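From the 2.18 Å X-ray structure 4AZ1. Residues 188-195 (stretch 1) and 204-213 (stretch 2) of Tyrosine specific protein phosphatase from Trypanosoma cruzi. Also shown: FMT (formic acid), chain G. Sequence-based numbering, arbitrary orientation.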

# COMPACT_ATOMS: atom_id res chain seq x y z
N GLN A 188 -11.08 -3.37 -13.67
CA GLN A 188 -9.87 -2.68 -14.12
C GLN A 188 -9.51 -3.14 -15.53
O GLN A 188 -9.51 -4.34 -15.81
N VAL A 189 -9.24 -2.19 -16.41
CA VAL A 189 -8.88 -2.50 -17.79
C VAL A 189 -7.46 -1.97 -18.01
O VAL A 189 -7.22 -0.78 -17.85
N GLN A 190 -6.52 -2.85 -18.33
CA GLN A 190 -5.16 -2.41 -18.57
C GLN A 190 -4.82 -2.52 -20.05
O GLN A 190 -4.99 -3.57 -20.67
N TYR A 191 -4.33 -1.42 -20.62
CA TYR A 191 -3.92 -1.40 -22.02
C TYR A 191 -2.40 -1.27 -22.06
O TYR A 191 -1.83 -0.26 -21.60
N THR A 192 -1.75 -2.29 -22.61
CA THR A 192 -0.28 -2.39 -22.60
C THR A 192 0.33 -2.24 -23.99
O THR A 192 1.51 -2.56 -24.19
N GLY A 193 -0.45 -1.76 -24.95
CA GLY A 193 0.04 -1.66 -26.32
C GLY A 193 0.40 -0.24 -26.74
O GLY A 193 0.58 0.04 -27.92
N TRP A 194 0.52 0.66 -25.76
CA TRP A 194 0.91 2.03 -26.04
C TRP A 194 2.01 2.48 -25.06
O TRP A 194 1.72 2.95 -23.96
N PRO A 195 3.28 2.33 -25.46
CA PRO A 195 4.36 2.66 -24.51
C PRO A 195 4.55 4.18 -24.39
O PRO A 195 4.29 4.92 -25.35
N THR A 204 -7.76 0.64 -32.89
CA THR A 204 -8.86 -0.15 -32.30
C THR A 204 -8.82 -0.26 -30.77
O THR A 204 -9.86 -0.35 -30.13
N SER A 205 -7.64 -0.25 -30.17
CA SER A 205 -7.53 -0.45 -28.73
C SER A 205 -8.10 0.73 -27.95
O SER A 205 -8.83 0.55 -26.97
N LEU A 206 -7.73 1.93 -28.37
CA LEU A 206 -8.27 3.15 -27.78
C LEU A 206 -9.79 3.17 -27.90
O LEU A 206 -10.50 3.47 -26.93
N GLU A 207 -10.31 2.85 -29.09
CA GLU A 207 -11.77 2.77 -29.27
C GLU A 207 -12.42 1.77 -28.30
O GLU A 207 -13.52 2.02 -27.78
N ALA A 208 -11.74 0.66 -28.05
CA ALA A 208 -12.27 -0.37 -27.16
C ALA A 208 -12.31 0.17 -25.73
O ALA A 208 -13.29 -0.03 -25.00
N LEU A 209 -11.25 0.86 -25.33
CA LEU A 209 -11.22 1.52 -24.03
C LEU A 209 -12.38 2.51 -23.88
O LEU A 209 -13.05 2.54 -22.84
N LEU A 210 -12.63 3.31 -24.91
CA LEU A 210 -13.69 4.31 -24.85
C LEU A 210 -15.06 3.65 -24.79
O LEU A 210 -16.00 4.19 -24.19
N THR A 211 -15.18 2.48 -25.41
CA THR A 211 -16.42 1.71 -25.33
C THR A 211 -16.67 1.31 -23.88
O THR A 211 -17.79 1.43 -23.39
N ASN A 212 -15.63 0.86 -23.18
CA ASN A 212 -15.75 0.59 -21.76
C ASN A 212 -16.23 1.81 -20.99
O ASN A 212 -17.16 1.70 -20.20
N VAL A 213 -15.59 2.96 -21.23
CA VAL A 213 -15.99 4.20 -20.57
C VAL A 213 -17.47 4.47 -20.77
O VAL A 213 -18.21 4.67 -19.79

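A strand that lies against a helix illustrates a simple principle: each element offers one side to the other, and alternation along the strand can be matched to the helical repeat. In this tyrosine-specific phosphatase the strand 188-191 and the helix 204-213 run nearly antiparallel, with 167° between their directions and a closest axial approach of 10.2 Å. At that separation the backbones do not touch, and side chains must fill the gap. The strand supplies Val-189 and Tyr-191, two residues apart and both pointing toward the helix. The helix answers with Ser-205 and Leu-209, one turn apart, and with Asn-212 (chi1 m), all pointing toward the strand, and the register follows: Val-189 lies nearest Leu-209, and Tyr-191 nearest Ser-205, by their CA positions.

Tyr-191 has the most surface covered, 76 Å² of the 310 Å² buried in total on the two sides. Its chi1 is t, at 172°, and its ring reaches Ser-205, whose CB comes within 3.4 Å of Tyr-191 CE1. Ser-205 is in the m rotamer, and its OG lies almost as near the ring, 3.6 Å from Tyr-191 CE1. Nearer the strand backbone, Tyr-191 CB meets Leu-209 CD1 at 3.9 Å, so this one side chain spans a full turn of the helix. Its hydroxyl reaches a water: Tyr-191 OH lies 2.6 Å from the oxygen of water 1, and the same water donates a hydrogen bond to Ser-205 OG at 3.2 Å. The two side chains are thus joined through solvent at their polar ends, although no direct hydrogen bond crosses between the stretches.

Leu-209, with 55 Å² covered, is the hub on the helical side. With chi1 m and chi2 t, it touches both strand residues: CD1 is the nearer methyl to Tyr-191 CB, and Leu-209 CD2 packs against Val-189 CG1 at 3.5 Å, with Tyr-191 CB only a little farther off, 4.3 Å from Leu-209 CD2. Val-189, also t in chi1 and covered almost as fully at 52 Å², reaches Asn-212 as well, with Val-189 CG1 3.8 Å and Val-189 CG2 3.9 Å from Asn-212 OD1. These are van der Waals contacts; Asn-212 OD1 finds its hydrogen-bonding partner elsewhere in the structure.

Beyond the strand, Trp-194 adds to the contact; Gly-193 before it does not. Gly-193 has no side chain, and a CB at its ideal position would lie only 3.0 Å from Tyr-191 CE1, a clash that the glycine avoids. Trp-194, t in chi1, points toward the helix and makes a looser contact, Trp-194 CZ3 to Leu-206 CD1 at 4.4 Å. The CA-to-CB bond of Leu-206 points sideways, but the end of the side chain comes nearer, with chi1 between wells at -137°.

Alternation sends Gln-190, between the two inward strand residues, away from the helix, extended with chi1 and chi2 both t, and Gln-190 NE2 donates a 2.7 Å hydrogen bond to O1 of a formic acid molecule, probably from the crystallisation liquor.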

# COMPACT_ATOMS: atom_id res chain seq x y z
CB GLN A 188 -8.66 -2.90 -13.18
CG GLN A 188 -7.43 -2.07 -13.55
CD GLN A 188 -6.18 -2.93 -13.77
OE1 GLN A 188 -6.28 -4.12 -14.07
NE2 GLN A 188 -5.01 -2.32 -13.61
CB VAL A 189 -9.86 -1.82 -18.78
CG1 VAL A 189 -9.56 -2.25 -20.22
CG2 VAL A 189 -11.31 -2.17 -18.43
CB GLN A 190 -4.15 -3.22 -17.73
CG GLN A 190 -2.68 -2.75 -17.88
CD GLN A 190 -1.70 -3.67 -17.17
OE1 GLN A 190 -2.08 -4.75 -16.70
NE2 GLN A 190 -0.43 -3.24 -17.08
CB TYR A 191 -4.60 -0.22 -22.72
CG TYR A 191 -4.12 0.04 -24.13
CD1 TYR A 191 -3.87 -1.00 -24.99
CD2 TYR A 191 -3.93 1.35 -24.59
CE1 TYR A 191 -3.42 -0.76 -26.28
CE2 TYR A 191 -3.50 1.60 -25.88
CZ TYR A 191 -3.24 0.54 -26.72
OH TYR A 191 -2.81 0.76 -28.01
CB THR A 192 0.19 -3.76 -22.04
OG1 THR A 192 -0.36 -4.81 -22.85
CG2 THR A 192 -0.25 -3.96 -20.61
CB TRP A 194 -0.31 2.94 -25.95
CG TRP A 194 -0.01 4.38 -26.21
CD1 TRP A 194 1.13 4.90 -26.75
CD2 TRP A 194 -0.87 5.51 -25.94
NE1 TRP A 194 1.04 6.26 -26.85
CE2 TRP A 194 -0.17 6.66 -26.35
CE3 TRP A 194 -2.15 5.64 -25.40
CZ2 TRP A 194 -0.71 7.94 -26.24
CZ3 TRP A 194 -2.68 6.92 -25.29
CH2 TRP A 194 -1.97 8.04 -25.71
CB PRO A 195 5.60 2.04 -25.17
CG PRO A 195 5.31 2.16 -26.66
CD PRO A 195 3.79 1.99 -26.80
CB THR A 204 -8.94 -1.55 -32.93
OG1 THR A 204 -7.81 -2.33 -32.53
CG2 THR A 204 -8.95 -1.46 -34.44
CB SER A 205 -6.07 -0.69 -28.33
OG SER A 205 -5.61 -1.90 -28.91
CB LEU A 206 -7.65 4.37 -28.47
CG LEU A 206 -7.20 5.53 -27.59
CD1 LEU A 206 -6.57 5.02 -26.31
CD2 LEU A 206 -6.20 6.38 -28.36
CB GLU A 207 -12.11 2.41 -30.72
CG GLU A 207 -12.03 3.59 -31.71
CD GLU A 207 -13.19 4.59 -31.58
OE1 GLU A 207 -14.03 4.42 -30.66
OE2 GLU A 207 -13.27 5.53 -32.40
CB ALA A 208 -11.40 -1.62 -27.24
CB LEU A 209 -9.90 2.25 -23.81
CG LEU A 209 -8.63 1.43 -23.57
CD1 LEU A 209 -7.51 2.37 -23.19
CD2 LEU A 209 -8.84 0.40 -22.46
CB LEU A 210 -13.58 5.29 -26.02
CG LEU A 210 -12.27 6.09 -26.02
CD1 LEU A 210 -12.17 6.93 -27.27
CD2 LEU A 210 -12.19 6.97 -24.79
CB THR A 211 -16.38 0.48 -26.24
OG1 THR A 211 -16.49 0.90 -27.60
CG2 THR A 211 -17.53 -0.48 -25.93
CB ASN A 212 -14.42 0.11 -21.16
CG ASN A 212 -14.08 -1.29 -21.57
OD1 ASN A 212 -12.93 -1.59 -21.88
ND2 ASN A 212 -15.09 -2.16 -21.62
CB VAL A 213 -15.14 5.41 -21.06
CG1 VAL A 213 -15.74 6.71 -20.59
CG2 VAL A 213 -13.73 5.30 -20.54
C FMT G . 2.31 -5.47 -17.45
O1 FMT G . 1.97 -4.41 -16.93
O2 FMT G . 3.17 -5.55 -18.34
O HOH W 1 -2.57 -1.30 -29.57